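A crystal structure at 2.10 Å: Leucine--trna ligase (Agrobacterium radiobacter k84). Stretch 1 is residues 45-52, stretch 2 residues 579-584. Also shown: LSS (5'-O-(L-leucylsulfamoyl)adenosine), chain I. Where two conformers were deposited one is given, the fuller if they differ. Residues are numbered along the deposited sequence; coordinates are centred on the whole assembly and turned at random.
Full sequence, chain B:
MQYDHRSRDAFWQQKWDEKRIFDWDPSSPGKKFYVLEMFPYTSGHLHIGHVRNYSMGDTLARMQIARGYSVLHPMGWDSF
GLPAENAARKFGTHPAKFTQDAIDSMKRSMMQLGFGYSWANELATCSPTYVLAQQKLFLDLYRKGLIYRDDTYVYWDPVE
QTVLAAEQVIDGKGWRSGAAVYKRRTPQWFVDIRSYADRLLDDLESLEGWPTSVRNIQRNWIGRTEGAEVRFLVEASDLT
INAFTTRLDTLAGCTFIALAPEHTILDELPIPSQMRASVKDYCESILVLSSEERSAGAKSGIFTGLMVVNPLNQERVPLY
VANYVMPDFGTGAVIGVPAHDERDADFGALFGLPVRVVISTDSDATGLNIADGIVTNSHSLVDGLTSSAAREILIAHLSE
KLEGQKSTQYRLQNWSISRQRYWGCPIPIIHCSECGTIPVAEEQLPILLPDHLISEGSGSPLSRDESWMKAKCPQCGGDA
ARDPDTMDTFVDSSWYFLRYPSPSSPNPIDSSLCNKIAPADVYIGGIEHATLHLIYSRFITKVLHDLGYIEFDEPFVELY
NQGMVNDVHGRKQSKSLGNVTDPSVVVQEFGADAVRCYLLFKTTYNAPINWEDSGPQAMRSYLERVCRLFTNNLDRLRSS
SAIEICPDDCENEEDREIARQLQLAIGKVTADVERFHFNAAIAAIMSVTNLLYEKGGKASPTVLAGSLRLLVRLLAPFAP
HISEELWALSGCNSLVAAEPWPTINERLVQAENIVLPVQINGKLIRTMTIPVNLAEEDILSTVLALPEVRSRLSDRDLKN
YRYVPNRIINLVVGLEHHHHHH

Stretch 1, residues 45-52: HLHIGHVR
Stretch 2 (579-584) NVTDPS

Each stretch is a loop that turns into the start of a helix. In stretch 1, H45 and L46 are extended (phi/psi -72/165 and -64/129), H47 is the N-cap at -112/161, and residues I48 to R52 are helical, near -60/-40. Stretch 2 follows the same plan: N579 lies at -117/24, V580 and T581 are extended (-73/118 and -67/133), D582 caps at -91/102, and P583 and S584 begin a helix at -53/-30 and -67/-37. The first helical residue of one stretch faces that of the other, with I48 CA and P583 CA 5.7 Å apart.

Both H47 and D582 occupy N-cap positions, but only D582 makes a capping bond with its side chain. D582 (chi1 t, chi2 -4°) directs its carboxylate at the amide two residues on, so that OD1 accepts from S584 N at 2.9 Å, satisfying an amide that has no earlier helical carbonyl to bond. In stretch 1, H50 ND1 accepts from H47 N at 3.1 Å, while H47 O receives weak bonds from H50 N (2.7 Å) and V51 N (3.3 Å). R52 N donates to I48 O at 3.2 Å.

No hydrogen bond crosses between the stretches; the contact is one of packing, burying 255 Å² in total. P583 is its centre. Proline suits the first turn of a helix, where its lack of an amide hydrogen costs little, and its C-gamma exo ring presents a compact apolar surface. Its CD lies 3.4 Å from L46 O, and its CG lies 3.9 Å from H47 C and 3.8 Å from I48 N, so the ring packs largely against backbone. V51 (chi1 t) extends this surface, its CG2 4.1 Å from P583 CG. Buried I48 (t, p) points toward stretch 2 and sets CG2 3.9 Å from T581 CB. T581 (m) offers carbon to this contact while its OG1 is hydrogen-bonded elsewhere in the structure. Exposed V580 (t) brings CG1 to 4.4 Å from H47 CB.

Beyond CB, H47 leads away from stretch 2 (chi1 p, chi2 -168°), and its NE2 comes within 2.9 Å of LSS N7, with the ligand atom at the ring edge. H50 (m, chi2 132°) uses both ring nitrogens: ND1 takes the H47 amide, and NE2 donates to LSS O2A at 2.9 Å, nearly straight at 162°. Between them, G49 brings CA to 3.5 Å from LSS C6; a beta carbon there would clash with C6, so glycine leaves room for the adenine. R52 extends with all four chi angles near 180°, out of reach of stretch 2.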

# COMPACT_ATOMS: atom_id res chain seq x y z
N HIS B 45 20.18 -5.44 4.22
CA HIS B 45 19.60 -6.67 4.75
C HIS B 45 18.09 -6.55 5.09
O HIS B 45 17.51 -5.47 5.05
CB HIS B 45 20.37 -7.13 5.99
CG HIS B 45 21.80 -7.52 5.72
ND1 HIS B 45 22.24 -8.00 4.50
CD2 HIS B 45 22.88 -7.53 6.53
CE1 HIS B 45 23.52 -8.28 4.57
NE2 HIS B 45 23.94 -8.01 5.80
N LEU B 46 17.46 -7.70 5.28
CA LEU B 46 16.06 -7.72 5.72
C LEU B 46 16.03 -7.09 7.14
O LEU B 46 16.88 -7.37 7.97
CB LEU B 46 15.53 -9.13 5.79
CG LEU B 46 14.01 -9.25 5.76
CD1 LEU B 46 13.44 -8.81 4.41
CD2 LEU B 46 13.57 -10.67 6.12
N HIS B 47 15.14 -6.14 7.36
CA HIS B 47 14.94 -5.62 8.70
C HIS B 47 13.55 -5.96 9.31
O HIS B 47 12.58 -6.30 8.62
CB HIS B 47 15.34 -4.14 8.74
CG HIS B 47 14.36 -3.22 8.09
ND1 HIS B 47 14.65 -1.90 7.82
CD2 HIS B 47 13.09 -3.41 7.71
CE1 HIS B 47 13.59 -1.31 7.31
NE2 HIS B 47 12.63 -2.21 7.21
N ILE B 48 13.49 -5.85 10.64
CA ILE B 48 12.39 -6.36 11.42
C ILE B 48 11.04 -5.88 10.96
O ILE B 48 10.04 -6.59 11.06
CB ILE B 48 12.59 -6.12 12.95
CG1 ILE B 48 11.72 -7.10 13.76
CG2 ILE B 48 12.36 -4.65 13.25
CD1 ILE B 48 12.25 -8.54 13.86
N GLY B 49 10.99 -4.69 10.42
CA GLY B 49 9.80 -4.15 9.83
C GLY B 49 9.27 -4.95 8.68
O GLY B 49 8.04 -5.16 8.56
N HIS B 50 10.19 -5.38 7.79
CA HIS B 50 9.81 -6.30 6.75
C HIS B 50 9.22 -7.59 7.29
O HIS B 50 8.35 -8.14 6.66
CB HIS B 50 11.06 -6.69 5.88
CG HIS B 50 11.71 -5.54 5.16
ND1 HIS B 50 13.06 -5.34 5.19
CD2 HIS B 50 11.21 -4.62 4.31
CE1 HIS B 50 13.39 -4.33 4.40
NE2 HIS B 50 12.28 -3.86 3.87
N VAL B 51 9.85 -8.16 8.32
CA VAL B 51 9.39 -9.36 8.88
C VAL B 51 7.91 -9.23 9.30
O VAL B 51 7.13 -10.17 9.09
CB VAL B 51 10.18 -9.76 10.10
CG1 VAL B 51 9.65 -11.06 10.68
CG2 VAL B 51 11.63 -9.91 9.75
N ARG B 52 7.52 -8.07 9.82
CA ARG B 52 6.14 -7.84 10.26
C ARG B 52 5.20 -7.81 9.05
O ARG B 52 4.14 -8.47 9.02
CB ARG B 52 5.97 -6.55 11.05
CG ARG B 52 4.55 -6.41 11.56
CD ARG B 52 4.29 -5.09 12.21
NE ARG B 52 3.07 -5.13 13.00
CZ ARG B 52 2.53 -4.08 13.57
NH1 ARG B 52 3.17 -2.88 13.52
NH2 ARG B 52 1.38 -4.21 14.27
N ASN B 579 20.16 1.51 16.21
CA ASN B 579 19.08 0.72 16.81
C ASN B 579 18.36 -0.19 15.75
O ASN B 579 17.16 -0.45 15.89
CB ASN B 579 18.07 1.72 17.39
CG ASN B 579 17.45 2.63 16.32
OD1 ASN B 579 17.94 2.73 15.15
ND2 ASN B 579 16.39 3.29 16.68
N VAL B 580 19.03 -0.54 14.64
CA VAL B 580 18.47 -1.49 13.64
C VAL B 580 18.51 -2.91 14.21
O VAL B 580 19.54 -3.41 14.59
CB VAL B 580 19.21 -1.46 12.29
CG1 VAL B 580 18.52 -2.39 11.25
CG2 VAL B 580 19.26 -0.03 11.75
N THR B 581 17.34 -3.52 14.35
CA THR B 581 17.24 -4.93 14.78
C THR B 581 17.82 -5.84 13.68
O THR B 581 17.54 -5.60 12.53
CB THR B 581 15.76 -5.27 15.00
OG1 THR B 581 15.23 -4.38 16.00
CG2 THR B 581 15.57 -6.73 15.41
N ASP B 582 18.67 -6.80 14.03
CA ASP B 582 19.03 -7.89 13.15
C ASP B 582 18.11 -9.09 13.32
O ASP B 582 18.33 -9.88 14.20
CB ASP B 582 20.48 -8.35 13.40
CG ASP B 582 20.95 -9.44 12.40
OD1 ASP B 582 20.15 -9.93 11.53
OD2 ASP B 582 22.14 -9.80 12.50
N PRO B 583 17.15 -9.29 12.40
CA PRO B 583 16.23 -10.44 12.51
C PRO B 583 16.91 -11.78 12.65
O PRO B 583 16.34 -12.66 13.29
CB PRO B 583 15.50 -10.42 11.18
CG PRO B 583 15.54 -9.03 10.77
CD PRO B 583 16.88 -8.52 11.18
N SER B 584 18.12 -11.96 12.09
CA SER B 584 18.76 -13.28 12.17
C SER B 584 19.13 -13.63 13.58
O SER B 584 19.10 -14.77 13.94
CB SER B 584 20.03 -13.38 11.26
OG SER B 584 19.69 -12.95 9.95
C1 LSS I . 9.57 -0.13 -0.49
N1 LSS I . 7.80 -1.22 10.07
O1 LSS I . 8.99 0.68 0.20
S1 LSS I . 10.91 -0.94 1.41
C2 LSS I . 6.81 -1.68 9.31
N2 LSS I . 10.50 -0.94 -0.03
O2 LSS I . 6.22 -0.16 4.65
N3 LSS I . 6.92 -1.84 7.97
O3 LSS I . 5.43 -2.08 2.84
C4 LSS I . 8.10 -1.53 7.39
N4 LSS I . 10.26 -0.97 -2.74
O4 LSS I . 8.28 -3.01 4.21
C5 LSS I . 9.14 -0.96 8.12
O5 LSS I . 9.65 -1.39 2.28
C6 LSS I . 8.97 -0.78 9.48
N6 LSS I . 10.00 -0.28 10.21
C7 LSS I . 7.30 -0.66 -3.65
N7 LSS I . 10.16 -0.70 7.26
C8 LSS I . 9.75 -1.04 6.01
C9 LSS I . 7.82 -0.66 -2.21
N9 LSS I . 8.50 -1.58 6.11
CA LSS I . 9.27 -0.19 -1.96
C10 LSS I . 7.14 0.80 -4.11
C11 LSS I . 5.98 -1.50 -3.69
O1A LSS I . 11.35 0.30 2.06
C21 LSS I . 7.65 -2.04 5.03
C22 LSS I . 7.25 -0.94 4.11
C23 LSS I . 6.83 -1.69 2.85
C24 LSS I . 7.77 -2.88 2.90
C25 LSS I . 9.04 -2.66 2.07
O2A LSS I . 11.88 -1.98 1.70